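Local coordinates for estrogen receptor (Crassostrea gigas, PDB 4N1Y), which is a nuclear hormone receptor, probably a transcription factor of the steroid receptor family whose ligand-dependent switch has degenerated toward constitutive activity, at residues B[204-209]-B[226-231]; B[131-136]-B[189-194]; B[39-44]-B[104-109]; B[57-62]-B[163-168]; B[74-79]-B[150-155]. All blocks are in the same frame, centred on the assembly; numbering follows the deposited sequence.

Interaction 1. Residues B[204-209]-B[226-231]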
# COMPACT_ATOMS: atom_id res chain seq x y z
N ARG B 204 2.60 9.30 2.75
CA ARG B 204 2.76 10.68 2.36
C ARG B 204 2.20 11.59 3.43
O ARG B 204 2.76 12.66 3.71
CB ARG B 204 2.08 10.93 1.02
CG ARG B 204 2.78 10.20 -0.09
CD ARG B 204 2.00 10.27 -1.37
NE ARG B 204 2.79 9.76 -2.47
CZ ARG B 204 2.30 9.49 -3.67
NH1 ARG B 204 1.00 9.69 -3.91
NH2 ARG B 204 3.09 9.03 -4.63
N GLY B 205 1.10 11.17 4.04
CA GLY B 205 0.49 11.91 5.13
C GLY B 205 1.47 12.14 6.26
O GLY B 205 1.70 13.29 6.67
N ILE B 206 2.07 11.06 6.74
CA ILE B 206 3.01 11.15 7.85
C ILE B 206 4.21 12.01 7.48
O ILE B 206 4.60 12.88 8.26
CB ILE B 206 3.46 9.75 8.30
CG1 ILE B 206 2.33 9.09 9.10
CG2 ILE B 206 4.75 9.83 9.13
CD1 ILE B 206 2.50 7.62 9.30
N ALA B 207 4.75 11.82 6.28
CA ALA B 207 5.88 12.62 5.82
C ALA B 207 5.54 14.09 5.83
O ALA B 207 6.35 14.92 6.27
CB ALA B 207 6.32 12.20 4.45
N PHE B 208 4.35 14.43 5.36
CA PHE B 208 3.92 15.82 5.35
C PHE B 208 3.81 16.40 6.76
O PHE B 208 4.27 17.50 7.03
CB PHE B 208 2.58 15.97 4.61
CG PHE B 208 2.06 17.38 4.57
CD1 PHE B 208 2.54 18.29 3.63
CD2 PHE B 208 1.07 17.79 5.44
CE1 PHE B 208 2.07 19.58 3.58
CE2 PHE B 208 0.58 19.08 5.39
CZ PHE B 208 1.08 19.98 4.46
N PHE B 209 3.21 15.63 7.67
CA PHE B 209 3.03 16.10 9.03
C PHE B 209 4.38 16.25 9.74
O PHE B 209 4.55 17.14 10.58
CB PHE B 209 2.11 15.15 9.79
CG PHE B 209 0.66 15.50 9.66
CD1 PHE B 209 0.04 15.50 8.42
CD2 PHE B 209 -0.09 15.83 10.78
CE1 PHE B 209 -1.29 15.82 8.30
CE2 PHE B 209 -1.43 16.16 10.65
CZ PHE B 209 -2.02 16.16 9.42
N GLU B 226 4.47 12.56 19.33
CA GLU B 226 5.20 11.31 19.62
C GLU B 226 5.03 10.36 18.43
O GLU B 226 5.95 9.62 18.08
CB GLU B 226 4.75 10.61 20.91
CG GLU B 226 4.71 11.45 22.19
CD GLU B 226 4.09 10.70 23.38
OE1 GLU B 226 3.11 9.96 23.16
OE2 GLU B 226 4.51 10.92 24.55
N MET B 227 3.84 10.36 17.84
CA MET B 227 3.60 9.49 16.70
C MET B 227 4.53 9.83 15.54
O MET B 227 5.01 8.94 14.84
CB MET B 227 2.14 9.59 16.24
CG MET B 227 1.21 9.18 17.33
SD MET B 227 1.46 7.44 17.75
CE MET B 227 0.43 6.66 16.53
N LEU B 228 4.81 11.11 15.36
CA LEU B 228 5.64 11.53 14.25
C LEU B 228 7.09 11.13 14.52
O LEU B 228 7.79 10.69 13.61
CB LEU B 228 5.51 13.04 14.03
CG LEU B 228 4.15 13.42 13.44
CD1 LEU B 228 4.00 14.92 13.34
CD2 LEU B 228 3.93 12.76 12.09
N ASP B 229 7.50 11.25 15.78
CA ASP B 229 8.89 10.97 16.14
C ASP B 229 9.18 9.48 16.30
O ASP B 229 10.33 9.09 16.50
CB ASP B 229 9.25 11.71 17.44
CG ASP B 229 9.28 13.23 17.27
OD1 ASP B 229 9.49 13.71 16.13
OD2 ASP B 229 9.10 13.95 18.27
N ALA B 230 8.15 8.66 16.17
CA ALA B 230 8.27 7.21 16.18
C ALA B 230 8.83 6.67 14.87
O ALA B 230 9.25 5.52 14.79
CB ALA B 230 6.92 6.56 16.49
N GLN B 231 8.82 7.50 13.83
CA GLN B 231 9.48 7.13 12.59
C GLN B 231 10.90 7.71 12.57
O GLN B 231 11.80 7.19 13.22
CB GLN B 231 8.71 7.64 11.37
CG GLN B 231 7.16 7.45 11.25
CD GLN B 231 6.49 6.41 12.15
OE1 GLN B 231 7.04 5.33 12.42
NE2 GLN B 231 5.26 6.71 12.57
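L228 sits on helix 222-229, which probably corresponds, by its place at the C-terminal end of the fold, to the activation helix (helix 12) of nuclear receptors. Its docked position is consistent with an active receptor conformation. Both L228 methyls pack on I206 and F209 of helix 187-215. CD1 lies 3.6 Å from the F209 backbone O, while CD2 lies 3.8 Å from F209 CB, 3.9 Å from I206 O and 4.2 Å from I206 CG2. L228 CB is not aimed at the partner helix, but the branch end closes in. F209 offers its CB here; its ring leads away, toward M116 and F220.

Beyond the helix, Q231 adds a second touch. Its CG meets I206 CG2 at 4.0 Å, the two side chains crossing at about a right angle. That methyl is anti to the I206 backbone N, with CG1 beside the N (chi1 -76°). The Q231 chain bends at chi2, and its NE2 bonds to E75 O on helix 67-89. D229 OD1 forms a salt bridge with K213 NZ.

No hydrogen bond joins the two segments. Van der Waals contact of methyls with side-chain carbons and peptide oxygens holds them; the polar ties lie outside.

Interaction 2. Residues B[131-136]-B[189-194]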
# COMPACT_ATOMS: atom_id res chain seq x y z
N MET B 131 -17.86 4.29 -2.47
CA MET B 131 -19.21 4.61 -2.90
C MET B 131 -19.64 3.67 -4.01
O MET B 131 -20.74 3.14 -4.00
CB MET B 131 -19.31 6.07 -3.37
CG MET B 131 -20.68 6.44 -3.89
SD MET B 131 -20.75 7.99 -4.82
CE MET B 131 -19.90 7.49 -6.33
N GLN B 132 -18.77 3.50 -4.99
CA GLN B 132 -19.08 2.65 -6.13
C GLN B 132 -19.21 1.17 -5.76
O GLN B 132 -19.96 0.45 -6.39
CB GLN B 132 -18.01 2.83 -7.20
CG GLN B 132 -18.09 4.18 -7.90
CD GLN B 132 -17.17 4.27 -9.10
OE1 GLN B 132 -15.97 4.05 -8.99
NE2 GLN B 132 -17.74 4.60 -10.25
N ASN B 133 -18.48 0.73 -4.74
CA ASN B 133 -18.56 -0.66 -4.30
C ASN B 133 -19.62 -0.91 -3.23
O ASN B 133 -19.67 -1.98 -2.64
CB ASN B 133 -17.22 -1.13 -3.79
CG ASN B 133 -16.26 -1.38 -4.90
OD1 ASN B 133 -16.41 -2.36 -5.64
ND2 ASN B 133 -15.26 -0.51 -5.04
N HIS B 134 -20.43 0.11 -2.97
CA HIS B 134 -21.55 0.03 -2.04
C HIS B 134 -21.11 -0.56 -0.71
O HIS B 134 -21.75 -1.47 -0.18
CB HIS B 134 -22.67 -0.79 -2.66
CG HIS B 134 -23.22 -0.17 -3.90
ND1 HIS B 134 -24.06 0.91 -3.88
CD2 HIS B 134 -23.02 -0.47 -5.21
CE1 HIS B 134 -24.38 1.25 -5.12
NE2 HIS B 134 -23.76 0.42 -5.94
N LEU B 135 -20.00 -0.04 -0.21
CA LEU B 135 -19.41 -0.51 1.03
C LEU B 135 -20.32 -0.26 2.22
O LEU B 135 -20.79 0.85 2.43
CB LEU B 135 -18.06 0.16 1.25
CG LEU B 135 -17.20 -0.54 2.29
CD1 LEU B 135 -16.42 -1.65 1.63
CD2 LEU B 135 -16.29 0.46 3.00
N HIS B 136 -20.56 -1.31 3.01
CA HIS B 136 -21.36 -1.24 4.23
C HIS B 136 -20.48 -0.84 5.44
O HIS B 136 -19.26 -1.02 5.40
CB HIS B 136 -22.01 -2.60 4.47
CG HIS B 136 -23.07 -2.59 5.52
ND1 HIS B 136 -22.80 -2.78 6.86
CD2 HIS B 136 -24.41 -2.43 5.42
CE1 HIS B 136 -23.93 -2.73 7.54
NE2 HIS B 136 -24.92 -2.51 6.69
N PRO B 189 -11.81 -8.72 -3.22
CA PRO B 189 -10.52 -8.32 -3.79
C PRO B 189 -10.48 -6.84 -4.20
O PRO B 189 -9.50 -6.17 -3.87
CB PRO B 189 -10.36 -9.24 -4.99
CG PRO B 189 -11.18 -10.45 -4.63
CD PRO B 189 -12.35 -9.91 -3.89
N ALA B 190 -11.50 -6.33 -4.89
CA ALA B 190 -11.46 -4.93 -5.32
C ALA B 190 -11.28 -4.03 -4.11
O ALA B 190 -10.45 -3.11 -4.14
CB ALA B 190 -12.72 -4.55 -6.06
N VAL B 191 -12.04 -4.30 -3.05
CA VAL B 191 -12.03 -3.42 -1.88
C VAL B 191 -10.69 -3.48 -1.17
O VAL B 191 -10.12 -2.46 -0.80
CB VAL B 191 -13.15 -3.77 -0.90
CG1 VAL B 191 -12.96 -3.01 0.38
CG2 VAL B 191 -14.49 -3.42 -1.52
N LEU B 192 -10.16 -4.69 -1.01
CA LEU B 192 -8.83 -4.81 -0.44
C LEU B 192 -7.80 -4.02 -1.25
O LEU B 192 -6.90 -3.41 -0.69
CB LEU B 192 -8.45 -6.29 -0.38
CG LEU B 192 -9.31 -6.97 0.69
CD1 LEU B 192 -8.87 -8.37 0.91
CD2 LEU B 192 -9.27 -6.16 1.99
N LEU B 193 -7.98 -3.96 -2.57
CA LEU B 193 -7.05 -3.21 -3.41
C LEU B 193 -7.04 -1.73 -3.06
O LEU B 193 -6.04 -1.05 -3.27
CB LEU B 193 -7.40 -3.36 -4.89
CG LEU B 193 -7.11 -4.68 -5.61
CD1 LEU B 193 -7.53 -4.58 -7.06
CD2 LEU B 193 -5.65 -5.07 -5.49
N LEU B 194 -8.14 -1.24 -2.50
CA LEU B 194 -8.17 0.14 -2.06
C LEU B 194 -7.15 0.39 -0.97
O LEU B 194 -6.56 1.48 -0.89
CB LEU B 194 -9.54 0.53 -1.53
CG LEU B 194 -10.63 0.50 -2.59
CD1 LEU B 194 -11.96 0.91 -1.96
CD2 LEU B 194 -10.25 1.39 -3.75
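L135 and V191 meet branch to branch. L135 CD1 reaches both valine methyls, at 3.9 Å from V191 CG1 and 4.1 Å from V191 CG2. The two side chains run at a slant to each other. L135 gets there with CG anti to its backbone N (chi1 -164°). Next to this pair, N133 CB lies 4.2 Å from V191 CG2, and N133 OD1 lies 4.3 Å from A190 CB. No hydrogen bond crosses the contact. The amide nitrogen ND2 of N133 turns back to Q129 O in the last turn of helix 117-132.

Segment 131-136 holds the end of helix 117-132 and the turn into helix 137-149 of the nuclear receptor ligand-binding fold. A Schellman motif ends the first helix. H134, with positive phi, is its C-prime residue: H134 N bonds to M131 O at 3.2 Å, and L135 N pairs with M130 O. H136 is then the N-cap of the second helix, where its ND1 caps D138 N.

L140 and L143 of helix 137-149 pack against L135, and L143 also touches V191. A190 packs in addition on L170 of the second subunit.

Interaction 3. Residues B[39-44]-B[104-109]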
# COMPACT_ATOMS: atom_id res chain seq x y z
N ASN B 39 -4.17 23.84 11.42
CA ASN B 39 -4.19 23.71 12.87
C ASN B 39 -5.48 23.00 13.27
O ASN B 39 -5.47 22.21 14.21
CB ASN B 39 -4.05 25.07 13.60
CG ASN B 39 -2.59 25.59 13.66
OD1 ASN B 39 -1.64 24.82 13.59
ND2 ASN B 39 -2.43 26.90 13.82
N SER B 40 -6.54 23.20 12.51
CA SER B 40 -7.78 22.48 12.80
C SER B 40 -7.61 21.02 12.38
O SER B 40 -7.95 20.12 13.14
CB SER B 40 -8.97 23.11 12.09
OG SER B 40 -9.24 24.41 12.60
N LEU B 41 -7.07 20.80 11.19
CA LEU B 41 -6.82 19.43 10.72
C LEU B 41 -5.89 18.66 11.64
O LEU B 41 -6.14 17.51 11.96
CB LEU B 41 -6.25 19.42 9.30
CG LEU B 41 -7.18 19.87 8.17
CD1 LEU B 41 -6.43 19.89 6.84
CD2 LEU B 41 -8.42 18.96 8.09
N VAL B 42 -4.83 19.31 12.08
CA VAL B 42 -3.86 18.65 12.95
C VAL B 42 -4.47 18.21 14.26
O VAL B 42 -4.19 17.11 14.73
CB VAL B 42 -2.66 19.58 13.26
CG1 VAL B 42 -1.97 19.18 14.56
CG2 VAL B 42 -1.69 19.59 12.10
N LYS B 43 -5.30 19.05 14.86
CA LYS B 43 -5.82 18.67 16.15
C LYS B 43 -7.13 17.89 16.10
O LYS B 43 -7.46 17.17 17.04
CB LYS B 43 -5.91 19.89 17.05
CG LYS B 43 -4.95 19.56 18.14
CD LYS B 43 -4.45 20.64 19.06
CE LYS B 43 -3.39 19.88 19.80
NZ LYS B 43 -2.40 19.31 18.75
N LEU B 44 -7.83 17.97 14.97
CA LEU B 44 -8.94 17.08 14.75
C LEU B 44 -8.32 15.69 14.71
O LEU B 44 -8.86 14.74 15.28
CB LEU B 44 -9.66 17.40 13.45
CG LEU B 44 -10.93 16.59 13.25
CD1 LEU B 44 -11.89 16.76 14.41
CD2 LEU B 44 -11.57 16.98 11.94
N LEU B 104 -16.32 20.49 9.10
CA LEU B 104 -15.17 20.84 8.28
C LEU B 104 -15.08 20.04 6.98
O LEU B 104 -14.30 19.09 6.88
CB LEU B 104 -13.89 20.62 9.09
CG LEU B 104 -12.63 21.21 8.48
CD1 LEU B 104 -12.88 22.70 8.33
CD2 LEU B 104 -11.43 20.95 9.38
N VAL B 105 -15.87 20.43 5.98
CA VAL B 105 -15.79 19.80 4.67
C VAL B 105 -14.94 20.63 3.70
O VAL B 105 -15.28 21.76 3.38
CB VAL B 105 -17.18 19.61 4.07
CG1 VAL B 105 -17.09 18.88 2.74
CG2 VAL B 105 -18.05 18.84 5.05
N LEU B 106 -13.86 20.04 3.21
CA LEU B 106 -12.91 20.73 2.34
C LEU B 106 -12.88 20.18 0.92
O LEU B 106 -12.71 18.98 0.70
CB LEU B 106 -11.51 20.65 2.94
CG LEU B 106 -11.32 21.16 4.36
CD1 LEU B 106 -9.86 21.09 4.73
CD2 LEU B 106 -11.84 22.58 4.47
N ASP B 107 -13.04 21.06 -0.05
CA ASP B 107 -12.98 20.67 -1.45
C ASP B 107 -11.57 20.95 -2.03
O ASP B 107 -10.73 21.55 -1.35
CB ASP B 107 -14.08 21.41 -2.23
CG ASP B 107 -14.32 20.85 -3.62
OD1 ASP B 107 -13.49 20.04 -4.10
OD2 ASP B 107 -15.37 21.21 -4.21
N ARG B 108 -11.35 20.53 -3.28
CA ARG B 108 -10.04 20.56 -3.96
C ARG B 108 -9.39 21.91 -3.80
O ARG B 108 -8.16 22.02 -3.71
CB ARG B 108 -10.18 20.19 -5.45
CG ARG B 108 -11.17 19.06 -5.63
CD ARG B 108 -11.12 18.27 -6.94
NE ARG B 108 -11.53 16.90 -6.65
CZ ARG B 108 -10.89 15.80 -7.04
NH1 ARG B 108 -9.80 15.86 -7.79
NH2 ARG B 108 -11.37 14.62 -6.67
N SER B 109 -10.22 22.94 -3.82
CA SER B 109 -9.78 24.30 -3.58
C SER B 109 -9.01 24.42 -2.27
O SER B 109 -7.89 24.93 -2.24
CB SER B 109 -11.00 25.22 -3.54
OG SER B 109 -11.97 24.80 -4.48
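S40 O takes the hydrogen bond of L44 N at 2.8 Å, one turn along helix 34-56. The same serine faces the hairpin with its carbon: S40 CB lies 4.2 Å from L104 CD2. Its hydroxyl OG is engaged otherwise, in a hydrogen bond with H26 ND1.

The closest side-chain pair is L41 with L104, methyl to methyl, CD2 to CD2 at 3.8 Å. The two leucines cross at about a right angle. L104 extends with CG anti to its backbone N (chi1 -168°). L41 has its CG anti to the carbonyl carbon instead, and its branch end comes nearer to the strand than its CB does. The other L41 methyl reaches two residues further along the strand: CD1 is 4.2 Å from L106 CD1.

L104 and L106 are alternate residues of strand 104-107, and both point at the helix. Strands 97-99 and 104-107 form the antiparallel hairpin that follows helix 67-89, a regular feature of nuclear receptor ligand-binding domains. The axes of the helix and strand segments pass 11.2 Å apart, with an angle of 123° between their directions.

L106 shares backbone hydrogen bonds with L98, and its O also accepts from W111 NE1. F100 touches L41, and S24 lies against L104.

Interaction 4. Residues B[57-62]-B[163-168]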
# COMPACT_ATOMS: atom_id res chain seq x y z
N LYS B 57 -8.03 -1.24 21.32
CA LYS B 57 -8.00 -2.17 22.44
C LYS B 57 -9.27 -3.02 22.45
O LYS B 57 -9.35 -4.07 23.10
CB LYS B 57 -7.79 -1.40 23.74
CG LYS B 57 -6.48 -0.63 23.69
CD LYS B 57 -6.18 0.15 24.95
CE LYS B 57 -4.84 0.86 24.80
NZ LYS B 57 -4.50 1.73 25.95
N ASN B 58 -10.26 -2.58 21.67
CA ASN B 58 -11.50 -3.33 21.55
C ASN B 58 -11.45 -4.32 20.40
O ASN B 58 -12.31 -5.19 20.32
CB ASN B 58 -12.69 -2.40 21.33
CG ASN B 58 -13.06 -1.62 22.57
OD1 ASN B 58 -12.22 -0.95 23.16
ND2 ASN B 58 -14.31 -1.73 22.98
N VAL B 59 -10.47 -4.20 19.52
CA VAL B 59 -10.36 -5.17 18.44
C VAL B 59 -9.94 -6.51 19.03
O VAL B 59 -8.87 -6.62 19.62
CB VAL B 59 -9.41 -4.71 17.35
CG1 VAL B 59 -9.33 -5.75 16.25
CG2 VAL B 59 -9.89 -3.37 16.77
N PRO B 60 -10.80 -7.52 18.90
CA PRO B 60 -10.63 -8.80 19.60
C PRO B 60 -9.27 -9.41 19.31
O PRO B 60 -8.89 -9.60 18.15
CB PRO B 60 -11.77 -9.67 19.06
CG PRO B 60 -12.27 -8.97 17.86
CD PRO B 60 -12.01 -7.52 18.06
N GLY B 61 -8.54 -9.68 20.39
CA GLY B 61 -7.22 -10.28 20.31
C GLY B 61 -6.15 -9.26 20.66
O GLY B 61 -5.12 -9.62 21.22
N TYR B 62 -6.42 -7.99 20.37
CA TYR B 62 -5.42 -6.94 20.44
C TYR B 62 -4.83 -6.74 21.85
O TYR B 62 -3.62 -6.55 22.02
CB TYR B 62 -6.02 -5.62 19.95
CG TYR B 62 -5.02 -4.49 19.80
CD1 TYR B 62 -4.30 -4.33 18.62
CD2 TYR B 62 -4.79 -3.59 20.84
CE1 TYR B 62 -3.38 -3.33 18.47
CE2 TYR B 62 -3.86 -2.57 20.69
CZ TYR B 62 -3.16 -2.45 19.50
OH TYR B 62 -2.26 -1.45 19.33
N PHE B 163 -1.19 -13.23 13.77
CA PHE B 163 -1.58 -14.14 12.71
C PHE B 163 -3.00 -14.61 12.93
O PHE B 163 -3.82 -14.55 12.03
CB PHE B 163 -0.63 -15.33 12.64
CG PHE B 163 -1.06 -16.37 11.66
CD1 PHE B 163 -0.94 -16.14 10.29
CD2 PHE B 163 -1.58 -17.59 12.09
CE1 PHE B 163 -1.34 -17.11 9.37
CE2 PHE B 163 -1.98 -18.56 11.18
CZ PHE B 163 -1.86 -18.32 9.83
N ASN B 164 -3.29 -15.04 14.16
CA ASN B 164 -4.63 -15.48 14.54
C ASN B 164 -5.68 -14.38 14.31
O ASN B 164 -6.81 -14.67 13.92
CB ASN B 164 -4.65 -15.93 15.99
CG ASN B 164 -3.91 -17.25 16.20
OD1 ASN B 164 -3.67 -17.99 15.24
ND2 ASN B 164 -3.60 -17.57 17.45
N MET B 165 -5.32 -13.13 14.59
CA MET B 165 -6.27 -12.04 14.40
C MET B 165 -6.51 -11.83 12.92
O MET B 165 -7.65 -11.68 12.50
CB MET B 165 -5.81 -10.75 15.07
CG MET B 165 -5.83 -10.82 16.58
SD MET B 165 -5.21 -9.33 17.41
CE MET B 165 -6.38 -8.11 16.82
N GLN B 166 -5.44 -11.82 12.14
CA GLN B 166 -5.56 -11.68 10.69
C GLN B 166 -6.47 -12.75 10.08
O GLN B 166 -7.34 -12.45 9.26
CB GLN B 166 -4.17 -11.74 10.04
CG GLN B 166 -4.19 -11.56 8.52
CD GLN B 166 -2.90 -12.00 7.85
OE1 GLN B 166 -1.91 -12.32 8.53
NE2 GLN B 166 -2.91 -12.06 6.53
N GLN B 167 -6.28 -14.00 10.50
CA GLN B 167 -7.11 -15.09 10.02
C GLN B 167 -8.56 -14.86 10.40
O GLN B 167 -9.45 -15.04 9.56
CB GLN B 167 -6.60 -16.43 10.56
CG GLN B 167 -5.21 -16.76 10.04
CD GLN B 167 -5.13 -16.69 8.52
OE1 GLN B 167 -5.64 -17.55 7.82
NE2 GLN B 167 -4.53 -15.62 8.02
N SER B 168 -8.80 -14.45 11.64
CA SER B 168 -10.18 -14.21 12.06
C SER B 168 -10.76 -13.04 11.28
O SER B 168 -11.90 -13.11 10.83
CB SER B 168 -10.28 -13.91 13.55
OG SER B 168 -9.83 -15.00 14.34
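M165 runs from helix 159-180 into the turn formed by V59 to Y62. Its CB points at the loop, and CG sits beside M165's own backbone N, anti to the carbonyl carbon (chi1 -69°). CG meets backbone first, 3.6 Å from P60 O and 4.0 Å from G61 CA. SD then lies along the next peptide, 3.4 Å from G61 C and 3.5 Å from Y62 N. The chain bends at its last torsion (chi3 61°), which brings CE back over the turn, where it meets P60 O as well as side chains. This methyl lies 3.8 Å from V59 CG1 and 4.0 Å from Y62 CB.

The type II beta turn closes with Y62 N on V59 O at 2.9 Å. G61 takes the third position with phi 108°, where glycine is common, and no side chain stands between the turn and M165.

V59 also packs on A145 and L148 of helix 137-149 and on L14 of helix 7-15, while Y62 OH bonds to Q70 O of helix 67-89. The thioether is buried where helices 137-149 and 159-180 meet the loop between helices 34-56 and 67-89.

Interaction 5. Residues B[74-79]-B[150-155]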
# COMPACT_ATOMS: atom_id res chain seq x y z
N ILE B 74 -0.12 0.59 16.23
CA ILE B 74 -0.64 1.94 16.19
C ILE B 74 0.35 2.91 15.55
O ILE B 74 -0.02 3.73 14.69
CB ILE B 74 -0.95 2.42 17.62
CG1 ILE B 74 -1.97 1.49 18.27
CG2 ILE B 74 -1.42 3.86 17.61
CD1 ILE B 74 -3.34 1.64 17.70
N GLU B 75 1.63 2.80 15.93
CA GLU B 75 2.65 3.68 15.39
C GLU B 75 2.77 3.51 13.88
O GLU B 75 2.95 4.49 13.14
CB GLU B 75 4.01 3.42 16.06
CG GLU B 75 4.22 4.17 17.38
CD GLU B 75 5.47 3.73 18.13
OE1 GLU B 75 6.23 2.88 17.60
OE2 GLU B 75 5.70 4.22 19.25
N CYS B 76 2.59 2.29 13.38
CA CYS B 76 2.69 2.10 11.95
C CYS B 76 1.51 2.70 11.19
O CYS B 76 1.71 3.43 10.22
CB CYS B 76 2.82 0.62 11.60
SG CYS B 76 4.39 -0.15 12.10
N CYS B 77 0.29 2.46 11.67
CA CYS B 77 -0.87 2.64 10.81
C CYS B 77 -1.85 3.77 11.21
O CYS B 77 -2.92 3.89 10.61
CB CYS B 77 -1.66 1.33 10.75
SG CYS B 77 -2.65 1.07 12.24
N TRP B 78 -1.48 4.60 12.18
CA TRP B 78 -2.40 5.61 12.70
C TRP B 78 -2.89 6.53 11.59
O TRP B 78 -4.08 6.82 11.50
CB TRP B 78 -1.76 6.45 13.80
CG TRP B 78 -0.52 7.18 13.37
CD1 TRP B 78 0.74 6.65 13.22
CD2 TRP B 78 -0.40 8.57 13.06
NE1 TRP B 78 1.62 7.62 12.83
CE2 TRP B 78 0.95 8.81 12.71
CE3 TRP B 78 -1.31 9.64 13.02
CZ2 TRP B 78 1.41 10.07 12.33
CZ3 TRP B 78 -0.84 10.89 12.65
CH2 TRP B 78 0.50 11.09 12.31
N MET B 79 -1.98 6.95 10.72
CA MET B 79 -2.36 7.88 9.66
C MET B 79 -3.28 7.22 8.64
O MET B 79 -4.19 7.86 8.11
CB MET B 79 -1.13 8.44 8.96
CG MET B 79 -1.45 9.39 7.82
SD MET B 79 -2.31 10.88 8.38
CE MET B 79 -0.89 11.92 8.76
N ASN B 150 -2.70 -5.43 9.87
CA ASN B 150 -1.84 -5.56 8.70
C ASN B 150 -0.77 -4.47 8.70
O ASN B 150 -0.03 -4.31 7.72
CB ASN B 150 -2.65 -5.47 7.41
CG ASN B 150 -1.89 -5.99 6.20
OD1 ASN B 150 -1.30 -7.07 6.24
ND2 ASN B 150 -1.87 -5.20 5.11
N ALA B 151 -0.70 -3.71 9.79
CA ALA B 151 0.21 -2.56 9.85
C ALA B 151 1.66 -2.96 9.62
O ALA B 151 2.35 -2.35 8.81
CB ALA B 151 0.07 -1.85 11.19
N GLU B 152 2.11 -4.01 10.28
CA GLU B 152 3.52 -4.37 10.21
C GLU B 152 3.59 -5.73 9.57
O GLU B 152 2.84 -6.63 9.94
CB GLU B 152 4.16 -4.38 11.60
CG GLU B 152 5.58 -4.90 11.62
CD GLU B 152 6.57 -3.98 10.91
OE1 GLU B 152 6.96 -4.29 9.76
OE2 GLU B 152 6.98 -2.96 11.51
N VAL B 153 4.46 -5.88 8.58
CA VAL B 153 4.59 -7.16 7.89
C VAL B 153 5.79 -7.94 8.39
O VAL B 153 5.87 -9.16 8.21
CB VAL B 153 4.69 -6.97 6.36
CG1 VAL B 153 6.03 -6.31 5.95
CG2 VAL B 153 4.46 -8.30 5.64
N ARG B 154 6.72 -7.24 9.02
CA ARG B 154 7.89 -7.85 9.65
C ARG B 154 7.48 -8.59 10.92
O ARG B 154 6.51 -8.23 11.58
CB ARG B 154 8.92 -6.77 9.97
CG ARG B 154 9.60 -6.14 8.76
CD ARG B 154 10.50 -4.98 9.18
NE ARG B 154 9.73 -3.99 9.95
CZ ARG B 154 10.25 -2.91 10.54
NH1 ARG B 154 11.55 -2.66 10.47
NH2 ARG B 154 9.44 -2.09 11.21
N ARG B 155 8.27 -9.57 11.30
CA ARG B 155 7.95 -10.40 12.46
C ARG B 155 8.17 -9.72 13.81
O ARG B 155 9.27 -9.29 14.15
CB ARG B 155 8.79 -11.67 12.39
CG ARG B 155 8.24 -12.71 11.47
CD ARG B 155 9.22 -13.87 11.34
NE ARG B 155 8.63 -14.95 10.57
CZ ARG B 155 7.71 -15.76 11.07
NH1 ARG B 155 7.39 -15.63 12.35
NH2 ARG B 155 7.17 -16.73 10.34
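The apolar part centres on A151, whose CB rests against the helix at C76 and C77. It lies 3.6 Å from C77 CB and 3.7 Å from C76 CB.

The polar approach is looser. C76 SG comes within 3.9 Å of E152 OE2, without a hydrogen bond.

Ionic and hydrogen bonds fix that carboxylate inside the loop. R154 grips E152 side-on: NE reaches OE1 at 2.8 Å and NH2 reaches OE2 at 2.6 Å. Both oxygens lie near the guanidinium plane, but NE meets OE1 from above the carboxylate plane, 45° out of it. R154 N adds a bond to E152 OE1 at 3.1 Å, from the same face as NE. H72 NE2 bonds to OE2, which ties the pair to helix 67-89. R154 NH1 also forms a salt bridge with E121 OE1 of the second subunit.

The arrangement belongs to the nuclear receptor helical sandwich: the loop between helices 137-149 and 159-180 lies on the central helix 67-89 and reaches the dimer partner.

All five contacts tie together one helical ligand-binding domain. Interactions 1 and 5 touch, with centres 13 Å apart: M227 packs on W78, so the C-terminal helix rests on helix 67-89. Interactions 4 and 5 also touch, through Y62 and I74, and along the chain interaction 5 is nested inside the loop closed by interaction 4. Interaction 3 meets interaction 1 where V42 packs on F209. Interactions 1 and 2 share helix 187-215, yet their centres lie 27 Å apart, on opposite sides of the chain's centre. Interactions 2, 4 and 5, and R204 of interaction 1, reach the second subunit. Interaction 1 comes last in the chain and holds the C-terminal helix against helix 187-215.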